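Local coordinates for epoxide hydrolase (Aspergillus niger, PDB 3G02), which probably opens epoxides by adding water to give diols, here in an enantioselective variant obtained by directed evolution of an alpha/beta hydrolase, at residues G117-S121 with W277-Y282; P148-G152 with N170-V174; D193-F197 with T314-W318; N218-P223 with T329-K333. The protein carries 9 engineered substitutions. Residue numbers count along the deposited sequence, not the author numbering.

Contact 1: G117-S121 with W277-Y282; sequences GWPGS and WIGEKY
Build Gly-117 to Ser-121 as an irregular turn with a cis peptide bond before Pro-119, and Trp-277 to Tyr-282 as part of helix 271-284. The CA atoms come nearest at Pro-119 and Ile-278, 6.7 Å apart. Trp-118, with chi1 in t and chi2 at 99°, carries its indole to the helix: CH2 lies 3.9 Å from Trp-277 CD1, CZ2 3.8 Å from Ile-278 CG1. The two indoles meet rim to rim, planes at 75°; Trp-277 is also t, and its NE1 bonds to His-256. Pro-119 points at the helix, with CB 3.7 Å from CG2 of Ile-278 (m, t) and CG 3.9 Å from Tyr-282 CE2. With chi1 at -80°, Tyr-282 brings OH to 2.9 Å from Pro-119 O. A cis proline in an HGWPG motif after strand 110-115 is characteristic of alpha/beta-hydrolase epoxide hydrolases, where this loop probably supplies the oxyanion hole. The side chains of Trp-118 and Pro-119 thus pack on the helix, while Trp-118 N bonds to OD2 of the predicted nucleophile Asp-193.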
loop_
_atom_site.group_PDB
_atom_site.type_symbol
_atom_site.label_atom_id
_atom_site.label_comp_id
_atom_site.label_asym_id
_atom_site.label_seq_id
_atom_site.Cartn_x
_atom_site.Cartn_y
_atom_site.Cartn_z
ATOM N N GLY A 117 -14.666 13.022 2.037
ATOM C CA GLY A 117 -13.252 12.696 1.884
ATOM C C GLY A 117 -13.099 11.367 1.165
ATOM O O GLY A 117 -13.935 10.996 0.325
ATOM N N TRP A 118 -12.027 10.649 1.494
ATOM C CA TRP A 118 -11.720 9.365 0.868
ATOM C C TRP A 118 -11.901 8.267 1.912
ATOM O O TRP A 118 -11.445 8.431 3.040
ATOM C CB TRP A 118 -10.268 9.367 0.360
ATOM C CG TRP A 118 -9.924 8.127 -0.424
ATOM C CD1 TRP A 118 -9.903 7.998 -1.786
ATOM C CD2 TRP A 118 -9.572 6.839 0.106
ATOM N NE1 TRP A 118 -9.568 6.709 -2.137
ATOM C CE2 TRP A 118 -9.358 5.979 -0.994
ATOM C CE3 TRP A 118 -9.418 6.329 1.406
ATOM C CZ2 TRP A 118 -9.010 4.634 -0.834
ATOM C CZ3 TRP A 118 -9.064 4.994 1.566
ATOM C CH2 TRP A 118 -8.863 4.162 0.450
ATOM N N PRO A 119 -12.507 7.117 1.539
ATOM C CA PRO A 119 -13.014 6.694 0.237
ATOM C C PRO A 119 -14.494 7.000 0.067
ATOM O O PRO A 119 -15.245 6.184 -0.481
ATOM C CB PRO A 119 -12.798 5.186 0.277
ATOM C CG PRO A 119 -13.082 4.828 1.717
ATOM C CD PRO A 119 -12.668 6.044 2.544
ATOM N N GLY A 120 -14.901 8.177 0.524
ATOM C CA GLY A 120 -16.286 8.598 0.419
ATOM C C GLY A 120 -16.626 9.351 -0.851
ATOM O O GLY A 120 -15.890 9.320 -1.845
ATOM N N SER A 121 -17.766 10.033 -0.811
ATOM C CA SER A 121 -18.283 10.762 -1.961
ATOM C C SER A 121 -19.513 11.547 -1.534
ATOM O O SER A 121 -19.956 11.460 -0.387
ATOM C CB SER A 121 -18.672 9.798 -3.084
ATOM O OG SER A 121 -19.828 9.065 -2.717
ATOM N N TRP A 277 -9.034 -3.185 -1.103
ATOM C CA TRP A 277 -8.357 -2.014 -0.548
ATOM C C TRP A 277 -9.333 -1.067 0.144
ATOM O O TRP A 277 -9.081 -0.612 1.268
ATOM C CB TRP A 277 -7.635 -1.290 -1.674
ATOM C CG TRP A 277 -6.725 -0.152 -1.278
ATOM C CD1 TRP A 277 -7.055 1.174 -1.191
ATOM C CD2 TRP A 277 -5.323 -0.237 -0.981
ATOM N NE1 TRP A 277 -5.945 1.918 -0.853
ATOM C CE2 TRP A 277 -4.871 1.079 -0.718
ATOM C CE3 TRP A 277 -4.405 -1.293 -0.911
ATOM C CZ2 TRP A 277 -3.541 1.364 -0.391
ATOM C CZ3 TRP A 277 -3.082 -1.011 -0.578
ATOM C CH2 TRP A 277 -2.666 0.307 -0.316
ATOM N N ILE A 278 -10.436 -0.757 -0.533
ATOM C CA ILE A 278 -11.428 0.175 0.001
ATOM C C ILE A 278 -12.348 -0.514 1.011
ATOM O O ILE A 278 -12.678 0.060 2.057
ATOM C CB ILE A 278 -12.223 0.859 -1.137
ATOM C CG1 ILE A 278 -11.287 1.795 -1.909
ATOM C CG2 ILE A 278 -13.436 1.606 -0.588
ATOM C CD1 ILE A 278 -11.942 2.590 -3.019
ATOM N N GLY A 279 -12.750 -1.745 0.703
ATOM C CA GLY A 279 -13.611 -2.515 1.595
ATOM C C GLY A 279 -13.017 -2.683 2.978
ATOM O O GLY A 279 -13.737 -2.641 3.972
ATOM N N GLU A 280 -11.698 -2.861 3.053
ATOM C CA GLU A 280 -11.036 -2.964 4.356
ATOM C C GLU A 280 -11.401 -1.778 5.237
ATOM O O GLU A 280 -11.646 -1.936 6.433
ATOM C CB GLU A 280 -9.522 -3.036 4.215
ATOM C CG GLU A 280 -8.825 -3.323 5.542
ATOM C CD GLU A 280 -7.381 -2.897 5.533
ATOM O OE1 GLU A 280 -6.598 -3.467 4.747
ATOM O OE2 GLU A 280 -7.022 -1.994 6.324
ATOM N N LYS A 281 -11.444 -0.595 4.635
ATOM C CA LYS A 281 -11.722 0.624 5.388
ATOM C C LYS A 281 -13.194 0.756 5.765
ATOM O O LYS A 281 -13.516 1.184 6.869
ATOM C CB LYS A 281 -11.203 1.861 4.642
ATOM C CG LYS A 281 -9.713 1.781 4.246
ATOM C CD LYS A 281 -8.821 1.213 5.364
ATOM C CE LYS A 281 -7.343 1.297 4.997
ATOM N NZ LYS A 281 -6.463 0.660 6.029
ATOM N N TYR A 282 -14.092 0.362 4.865
ATOM C CA TYR A 282 -15.506 0.323 5.232
ATOM C C TYR A 282 -15.794 -0.689 6.339
ATOM O O TYR A 282 -16.766 -0.533 7.079
ATOM C CB TYR A 282 -16.399 0.074 4.016
ATOM C CG TYR A 282 -16.653 1.317 3.195
ATOM C CD1 TYR A 282 -17.500 2.328 3.662
ATOM C CD2 TYR A 282 -16.048 1.487 1.951
ATOM C CE1 TYR A 282 -17.735 3.477 2.911
ATOM C CE2 TYR A 282 -16.280 2.633 1.192
ATOM C CZ TYR A 282 -17.120 3.619 1.671
ATOM O OH TYR A 282 -17.350 4.758 0.927
#

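Contact 2: P148-G152 with N170-V174; sequences PSLPG and NARVV
Residues 148-152 leave strand 143-148 in extended conformation and turn at Gly-152, whose phi/psi of 90/-5 calls for glycine; residues 170-174 are regular helix, with Val-174 N bonded to Asn-170 O at 3.0 Å. The closest CA pair is Pro-151 and Asn-170, 6.7 Å apart. Asn-170, first in the segment, points at the loop with chi1 at -86°. Asn-170 OD1 rests 3.3 Å from Pro-151 CD and 3.9 Å from Leu-150 CB, and accepts a 2.7 Å hydrogen bond from water 1, which also donates to Pro-151 O at 2.9 Å. The amide's ND2 serves Gly-166 O and His-313 instead. Ala-171 turns its CB away from the loop, onto helix 194-205. This is the strand-loop-helix half of a beta-alpha-beta crossover in the alpha/beta hydrolase core: the chain leaves strand 143-148 and returns through helix 167-180, packing it over the loop at the strand's end. Val-173, chi1 in t, then points at the loop and sets CG1 4.2 Å from Pro-151 CG. Val-174, also t, closes the segment with CG2 3.8 Å from CD2 of Leu-150, whose m, t rotamer extends to the helix; beyond them Val-174 also touches Leu-115 of strand 110-115 and Leu-202.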
loop_
_atom_site.group_PDB
_atom_site.type_symbol
_atom_site.label_atom_id
_atom_site.label_comp_id
_atom_site.label_asym_id
_atom_site.label_seq_id
_atom_site.Cartn_x
_atom_site.Cartn_y
_atom_site.Cartn_z
ATOM N N PRO A 148 -20.812 18.918 -2.892
ATOM C CA PRO A 148 -19.991 18.773 -4.082
ATOM C C PRO A 148 -19.206 17.472 -4.123
ATOM O O PRO A 148 -18.849 16.912 -3.079
ATOM C CB PRO A 148 -19.026 19.958 -3.986
ATOM C CG PRO A 148 -18.889 20.222 -2.552
ATOM C CD PRO A 148 -20.199 19.825 -1.905
ATOM N N SER A 149 -18.939 17.005 -5.335
ATOM C CA SER A 149 -17.933 15.980 -5.529
ATOM C C SER A 149 -16.618 16.717 -5.694
ATOM O O SER A 149 -16.457 17.526 -6.616
ATOM C CB SER A 149 -18.238 15.142 -6.765
ATOM O OG SER A 149 -19.371 14.319 -6.552
ATOM N N LEU A 150 -15.685 16.469 -4.785
ATOM C CA LEU A 150 -14.389 17.126 -4.850
ATOM C C LEU A 150 -13.680 16.723 -6.138
ATOM O O LEU A 150 -13.929 15.642 -6.674
ATOM C CB LEU A 150 -13.534 16.767 -3.626
ATOM C CG LEU A 150 -13.990 17.278 -2.254
ATOM C CD1 LEU A 150 -13.092 16.735 -1.162
ATOM C CD2 LEU A 150 -14.016 18.810 -2.196
ATOM N N PRO A 151 -12.813 17.607 -6.664
ATOM C CA PRO A 151 -11.999 17.246 -7.824
ATOM C C PRO A 151 -11.416 15.837 -7.699
ATOM O O PRO A 151 -10.860 15.482 -6.649
ATOM C CB PRO A 151 -10.895 18.298 -7.799
ATOM C CG PRO A 151 -11.595 19.524 -7.264
ATOM C CD PRO A 151 -12.560 18.991 -6.221
ATOM N N GLY A 152 -11.575 15.045 -8.756
ATOM C CA GLY A 152 -11.050 13.684 -8.793
ATOM C C GLY A 152 -11.979 12.588 -8.294
ATOM O O GLY A 152 -11.636 11.410 -8.389
ATOM N N ASN A 170 -8.282 22.552 -4.107
ATOM C CA ASN A 170 -9.592 22.013 -3.773
ATOM C C ASN A 170 -10.473 23.050 -3.083
ATOM O O ASN A 170 -11.650 23.204 -3.428
ATOM C CB ASN A 170 -9.456 20.766 -2.894
ATOM C CG ASN A 170 -9.275 19.491 -3.705
ATOM O OD1 ASN A 170 -10.231 18.752 -3.923
ATOM N ND2 ASN A 170 -8.052 19.232 -4.155
ATOM N N ALA A 171 -9.889 23.758 -2.117
ATOM C CA ALA A 171 -10.587 24.819 -1.389
ATOM C C ALA A 171 -11.051 25.923 -2.335
ATOM O O ALA A 171 -12.200 26.364 -2.271
ATOM C CB ALA A 171 -9.703 25.383 -0.289
ATOM N N ARG A 172 -10.163 26.349 -3.230
ATOM C CA ARG A 172 -10.500 27.388 -4.197
ATOM C C ARG A 172 -11.679 26.974 -5.092
ATOM O O ARG A 172 -12.556 27.787 -5.394
ATOM C CB ARG A 172 -9.273 27.759 -5.033
ATOM C CG ARG A 172 -9.464 28.992 -5.918
ATOM C CD ARG A 172 -8.224 29.286 -6.757
ATOM N NE ARG A 172 -7.898 28.171 -7.642
ATOM C CZ ARG A 172 -6.888 27.324 -7.455
ATOM N NH1 ARG A 172 -6.075 27.465 -6.414
ATOM N NH2 ARG A 172 -6.695 26.334 -8.315
ATOM N N VAL A 173 -11.709 25.705 -5.495
ATOM C CA VAL A 173 -12.818 25.166 -6.289
ATOM C C VAL A 173 -14.147 25.192 -5.516
ATOM O O VAL A 173 -15.177 25.587 -6.064
ATOM C CB VAL A 173 -12.511 23.734 -6.808
ATOM C CG1 VAL A 173 -13.756 23.084 -7.406
ATOM C CG2 VAL A 173 -11.386 23.777 -7.842
ATOM N N VAL A 174 -14.120 24.771 -4.252
ATOM C CA VAL A 174 -15.328 24.765 -3.422
ATOM C C VAL A 174 -15.848 26.191 -3.215
ATOM O O VAL A 174 -17.043 26.449 -3.376
ATOM C CB VAL A 174 -15.099 24.050 -2.068
ATOM C CG1 VAL A 174 -16.314 24.194 -1.152
ATOM C CG2 VAL A 174 -14.795 22.572 -2.289
HETATM O O HOH W 1 -10.008 16.052 -3.971
#

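Contact 3: D193-F197 with T314-W318; sequences DIGSF and TYREW. Engineered in segment 314-318: Trp-318 (natural residue Thr). With FMT (formic acid), chain C.
This is an active-site contact, where the nucleophile elbow of the alpha/beta hydrolase core meets the short helix 315-318. Asp-193, the predicted nucleophile, sits in the strained elbow conformation (phi/psi 53/-136) ahead of helix 194-205, and its OD2 accepts from Ile-194 N at 2.9 Å. The closest CA pair is Ile-194 and Trp-318, 7.4 Å apart. Ile-194 (m, t) is the wedge: CG1 stands 3.7 Å from the centroid of the Trp-318 six-membered ring, a CH-pi contact, and CD1 lies 3.7 Å from both Thr-314 OG1 and Tyr-315 CE1. Engineered Trp-318 (natural Thr), chi1 in t, sets CD1 3.9 Å from Phe-197 CB, and its NE1 donates to water 2 (2.9 Å), which donates to Asp-193 O (2.9 Å). Tyr-315 OH donates to formic acid O2 at 2.6 Å, while Asp-193 OD1 is 2.5 Å from formic acid O1. Tyr-252 OH bonds it too, so polar groups meet this probable crystallisation additive alongside Ile-194 and Trp-318, consistent with the epoxide's place.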
loop_
_atom_site.group_PDB
_atom_site.type_symbol
_atom_site.label_atom_id
_atom_site.label_comp_id
_atom_site.label_asym_id
_atom_site.label_seq_id
_atom_site.Cartn_x
_atom_site.Cartn_y
_atom_site.Cartn_z
ATOM N N ASP A 193 -13.034 14.089 7.301
ATOM C CA ASP A 193 -11.918 13.489 6.573
ATOM C C ASP A 193 -11.105 14.561 5.828
ATOM O O ASP A 193 -10.830 15.630 6.385
ATOM C CB ASP A 193 -12.440 12.397 5.636
ATOM C CG ASP A 193 -11.379 11.394 5.279
ATOM O OD1 ASP A 193 -10.993 10.619 6.172
ATOM O OD2 ASP A 193 -10.921 11.397 4.120
ATOM N N ILE A 194 -10.726 14.296 4.579
ATOM C CA ILE A 194 -9.982 15.275 3.781
ATOM C C ILE A 194 -10.784 16.573 3.657
ATOM O O ILE A 194 -10.220 17.665 3.709
ATOM C CB ILE A 194 -9.599 14.700 2.402
ATOM C CG1 ILE A 194 -8.607 13.547 2.585
ATOM C CG2 ILE A 194 -8.997 15.786 1.493
ATOM C CD1 ILE A 194 -8.466 12.644 1.371
ATOM N N GLY A 195 -12.104 16.443 3.549
ATOM C CA GLY A 195 -12.997 17.601 3.526
ATOM C C GLY A 195 -12.844 18.532 4.720
ATOM O O GLY A 195 -13.116 19.726 4.604
ATOM N N SER A 196 -12.439 17.986 5.868
ATOM C CA SER A 196 -12.160 18.806 7.051
ATOM C C SER A 196 -11.013 19.761 6.780
ATOM O O SER A 196 -11.103 20.949 7.094
ATOM C CB SER A 196 -11.833 17.946 8.273
ATOM O OG SER A 196 -13.004 17.412 8.857
ATOM N N PHE A 197 -9.939 19.242 6.186
ATOM C CA PHE A 197 -8.773 20.073 5.910
ATOM C C PHE A 197 -9.097 21.123 4.855
ATOM O O PHE A 197 -8.683 22.272 4.989
ATOM C CB PHE A 197 -7.519 19.271 5.543
ATOM C CG PHE A 197 -6.249 20.066 5.704
ATOM C CD1 PHE A 197 -5.565 20.067 6.916
ATOM C CD2 PHE A 197 -5.773 20.859 4.663
ATOM C CE1 PHE A 197 -4.404 20.825 7.080
ATOM C CE2 PHE A 197 -4.608 21.618 4.813
ATOM C CZ PHE A 197 -3.928 21.599 6.023
ATOM N N THR A 314 -4.498 14.442 -3.212
ATOM C CA THR A 314 -4.343 15.254 -2.013
ATOM C C THR A 314 -3.457 14.613 -0.955
ATOM O O THR A 314 -2.931 15.310 -0.092
ATOM C CB THR A 314 -5.695 15.553 -1.358
ATOM O OG1 THR A 314 -6.404 14.325 -1.191
ATOM C CG2 THR A 314 -6.511 16.503 -2.231
ATOM N N TYR A 315 -3.291 13.294 -1.010
ATOM C CA TYR A 315 -2.566 12.602 0.054
ATOM C C TYR A 315 -1.125 13.067 0.242
ATOM O O TYR A 315 -0.645 13.134 1.366
ATOM C CB TYR A 315 -2.620 11.087 -0.135
ATOM C CG TYR A 315 -3.901 10.487 0.384
ATOM C CD1 TYR A 315 -5.070 10.541 -0.373
ATOM C CD2 TYR A 315 -3.951 9.880 1.640
ATOM C CE1 TYR A 315 -6.256 9.995 0.104
ATOM C CE2 TYR A 315 -5.130 9.334 2.128
ATOM C CZ TYR A 315 -6.278 9.398 1.356
ATOM O OH TYR A 315 -7.455 8.858 1.824
ATOM N N ARG A 316 -0.444 13.398 -0.849
ATOM C CA ARG A 316 0.946 13.856 -0.737
ATOM C C ARG A 316 1.071 15.178 0.024
ATOM O O ARG A 316 2.148 15.498 0.525
ATOM C CB ARG A 316 1.633 13.920 -2.100
ATOM C CG ARG A 316 0.925 14.753 -3.146
ATOM C CD ARG A 316 1.656 14.601 -4.452
ATOM N NE ARG A 316 0.973 15.196 -5.597
ATOM C CZ ARG A 316 0.092 14.563 -6.367
ATOM N NH1 ARG A 316 -0.257 13.308 -6.103
ATOM N NH2 ARG A 316 -0.449 15.189 -7.401
ATOM N N GLU A 317 -0.030 15.923 0.123
ATOM C CA GLU A 317 -0.089 17.121 0.972
ATOM C C GLU A 317 -0.773 16.856 2.316
ATOM O O GLU A 317 -0.422 17.468 3.327
ATOM C CB GLU A 317 -0.813 18.261 0.258
ATOM C CG GLU A 317 -0.086 18.808 -0.956
ATOM C CD GLU A 317 -0.624 20.153 -1.409
ATOM O OE1 GLU A 317 -1.718 20.548 -0.947
ATOM O OE2 GLU A 317 0.056 20.812 -2.226
ATOM N N TRP A 318 -1.753 15.954 2.326
ATOM C CA TRP A 318 -2.575 15.722 3.519
ATOM C C TRP A 318 -1.876 14.893 4.602
ATOM O O TRP A 318 -2.062 15.152 5.793
ATOM C CB TRP A 318 -3.914 15.088 3.121
ATOM C CG TRP A 318 -4.944 15.003 4.224
ATOM C CD1 TRP A 318 -5.497 16.044 4.925
ATOM C CD2 TRP A 318 -5.564 13.813 4.722
ATOM N NE1 TRP A 318 -6.413 15.570 5.833
ATOM C CE2 TRP A 318 -6.474 14.205 5.731
ATOM C CE3 TRP A 318 -5.438 12.449 4.416
ATOM C CZ2 TRP A 318 -7.252 13.283 6.437
ATOM C CZ3 TRP A 318 -6.208 11.535 5.121
ATOM C CH2 TRP A 318 -7.107 11.958 6.120
HETATM C C FMT C . -8.651 9.079 4.679
HETATM O O1 FMT C . -9.074 9.082 5.831
HETATM O O2 FMT C . -7.676 8.407 4.341
HETATM O O HOH W 2 -8.385 16.547 7.756
#

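Contact 4: N218-P223 with T329-K333; sequences NMSAPP and TPYQK. Engineered in segment 218-223: Asn-218 (natural residue Ala), Ser-220 (natural residue Arg). Engineered in segment 329-333: Pro-330 (natural residue Met), Tyr-331 (natural residue Leu). With FMT (formic acid), chain D.
Tyr-331, Gln-332 and Met-219 carry this contact near the surface, between the loop leading from strand 209-214 into the inserted helices and the loop, beyond unmodelled 322-328, returning toward strand 340-345. Residues 218-223 are mostly extended; 330-332 take helical angles. CA pairs are Met-219 with Tyr-331 (7.1 Å) and Pro-223 with Thr-329 (6.9 Å). Engineered Tyr-331 (chi1 -72°) lays its ring against Met-219: Met-219 CB stands 4.1 Å from the centroid of the Tyr-331 ring, a CH-pi contact. Tyr-331 OH lies 3.8 Å from CB of engineered Asn-218. Met-219 (p, t, m) turns CE to 3.7 Å from Gln-332 NE2. Gln-332 (m, p) sets NE2 3.6 Å from Pro-222 CB and donates from it to water 3 (3.0 Å), which donates to O of engineered Ser-220 (2.7 Å); NE2 also bonds to Thr-360, while OE1 accepts from Thr-329 OG1 at 2.7 Å. Asn-218 N donates to formic acid O1 at 2.9 Å. Packing, including the CH-pi contact, and a water bridge join the loops.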
loop_
_atom_site.group_PDB
_atom_site.type_symbol
_atom_site.label_atom_id
_atom_site.label_comp_id
_atom_site.label_asym_id
_atom_site.label_seq_id
_atom_site.Cartn_x
_atom_site.Cartn_y
_atom_site.Cartn_z
ATOM N N ASN A 218 -7.302 16.271 11.881
ATOM C CA ASN A 218 -6.106 15.501 11.533
ATOM C C ASN A 218 -4.849 15.898 12.323
ATOM O O ASN A 218 -3.749 15.416 12.040
ATOM C CB ASN A 218 -5.850 15.640 10.022
ATOM C CG ASN A 218 -4.950 14.545 9.466
ATOM O OD1 ASN A 218 -4.150 14.790 8.557
ATOM N ND2 ASN A 218 -5.087 13.333 9.994
ATOM N N MET A 219 -5.023 16.760 13.320
ATOM C CA MET A 219 -3.906 17.303 14.102
ATOM C C MET A 219 -3.122 16.248 14.886
ATOM O O MET A 219 -3.648 15.187 15.228
ATOM C CB MET A 219 -4.421 18.363 15.080
ATOM C CG MET A 219 -5.177 17.775 16.277
ATOM S SD MET A 219 -5.827 18.998 17.417
ATOM C CE MET A 219 -4.312 19.636 18.141
ATOM N N SER A 220 -1.859 16.561 15.168
ATOM C CA SER A 220 -1.067 15.805 16.135
ATOM C C SER A 220 -1.074 16.552 17.472
ATOM O O SER A 220 -1.716 17.599 17.594
ATOM C CB SER A 220 0.363 15.599 15.626
ATOM O OG SER A 220 0.963 16.833 15.274
ATOM N N ALA A 221 -0.373 16.013 18.469
ATOM C CA ALA A 221 -0.314 16.627 19.801
ATOM C C ALA A 221 0.159 18.083 19.749
ATOM O O ALA A 221 1.158 18.383 19.090
ATOM C CB ALA A 221 0.577 15.810 20.726
ATOM N N PRO A 222 -0.571 18.993 20.428
ATOM C CA PRO A 222 -0.185 20.405 20.453
ATOM C C PRO A 222 1.070 20.636 21.301
ATOM O O PRO A 222 1.084 20.281 22.484
ATOM C CB PRO A 222 -1.406 21.097 21.067
ATOM C CG PRO A 222 -2.079 20.049 21.872
ATOM C CD PRO A 222 -1.803 18.741 21.198
ATOM N N PRO A 223 2.119 21.226 20.695
ATOM C CA PRO A 223 3.427 21.424 21.333
ATOM C C PRO A 223 3.361 22.118 22.695
ATOM O O PRO A 223 4.035 21.689 23.634
ATOM C CB PRO A 223 4.177 22.302 20.325
ATOM C CG PRO A 223 3.556 21.974 19.015
ATOM C CD PRO A 223 2.104 21.753 19.317
ATOM N N THR A 329 3.748 23.727 14.450
ATOM C CA THR A 329 2.515 24.163 15.105
ATOM C C THR A 329 1.547 24.898 14.146
ATOM O O THR A 329 0.998 25.949 14.496
ATOM C CB THR A 329 2.827 25.014 16.376
ATOM O OG1 THR A 329 1.609 25.406 17.018
ATOM C CG2 THR A 329 3.656 26.261 16.033
ATOM N N PRO A 330 1.318 24.334 12.938
ATOM C CA PRO A 330 0.490 25.024 11.938
ATOM C C PRO A 330 -0.970 25.229 12.360
ATOM O O PRO A 330 -1.550 26.274 12.061
ATOM C CB PRO A 330 0.568 24.099 10.716
ATOM C CG PRO A 330 0.911 22.760 11.271
ATOM C CD PRO A 330 1.803 23.033 12.437
ATOM N N TYR A 331 -1.543 24.247 13.056
ATOM C CA TYR A 331 -2.946 24.297 13.478
ATOM C C TYR A 331 -3.219 25.390 14.515
ATOM O O TYR A 331 -4.321 25.940 14.567
ATOM C CB TYR A 331 -3.397 22.933 14.017
ATOM C CG TYR A 331 -3.561 21.864 12.953
ATOM C CD1 TYR A 331 -2.462 21.145 12.481
ATOM C CD2 TYR A 331 -4.816 21.568 12.429
ATOM C CE1 TYR A 331 -2.609 20.162 11.502
ATOM C CE2 TYR A 331 -4.975 20.586 11.450
ATOM C CZ TYR A 331 -3.870 19.890 10.992
ATOM O OH TYR A 331 -4.023 18.922 10.025
ATOM N N GLN A 332 -2.211 25.700 15.327
ATOM C CA GLN A 332 -2.328 26.723 16.370
ATOM C C GLN A 332 -1.937 28.106 15.860
ATOM O O GLN A 332 -2.285 29.123 16.468
ATOM C CB GLN A 332 -1.460 26.364 17.582
ATOM C CG GLN A 332 -1.899 25.117 18.349
ATOM C CD GLN A 332 -1.499 23.815 17.667
ATOM O OE1 GLN A 332 -0.545 23.768 16.886
ATOM N NE2 GLN A 332 -2.228 22.748 17.970
ATOM N N LYS A 333 -1.210 28.139 14.746
ATOM C CA LYS A 333 -0.702 29.387 14.191
ATOM C C LYS A 333 -1.383 29.736 12.867
ATOM O O LYS A 333 -2.508 30.237 12.863
ATOM C CB LYS A 333 0.825 29.327 14.036
ATOM C CG LYS A 333 1.606 29.408 15.345
ATOM C CD LYS A 333 1.960 30.847 15.701
ATOM C CE LYS A 333 2.711 30.932 17.022
ATOM N NZ LYS A 333 1.812 30.755 18.197
HETATM C C FMT D . -8.554 19.361 9.895
HETATM O O1 FMT D . -8.322 18.152 9.882
HETATM O O2 FMT D . -8.308 20.092 10.856
HETATM O O HOH W 3 -1.115 20.193 16.950
#

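From the N terminus, the turn 117-121 after strand 110-115 opens contact 1, closed 156 residues later by helix 271-284. Within that span contact 2 opens and closes as a short loop, joining the end of strand 143-148 to helix 167-180. Contact 3 starts next, at the elbow, and contact 4 after strand 209-214; both close only after helix 271-284, so contacts 1, 3 and 4 cross one another. Contacts 1 and 3 meet where Trp-118 N lies 2.9 Å from Asp-193 OD2; contact 3 also touches contacts 2 and 4. Contacts 1 and 3 tie core loop and elbow to helices 271-284 and 315-318, inserted between strands 209-214 and 340-345; contact 4 joins the loops entering and leaving that insertion.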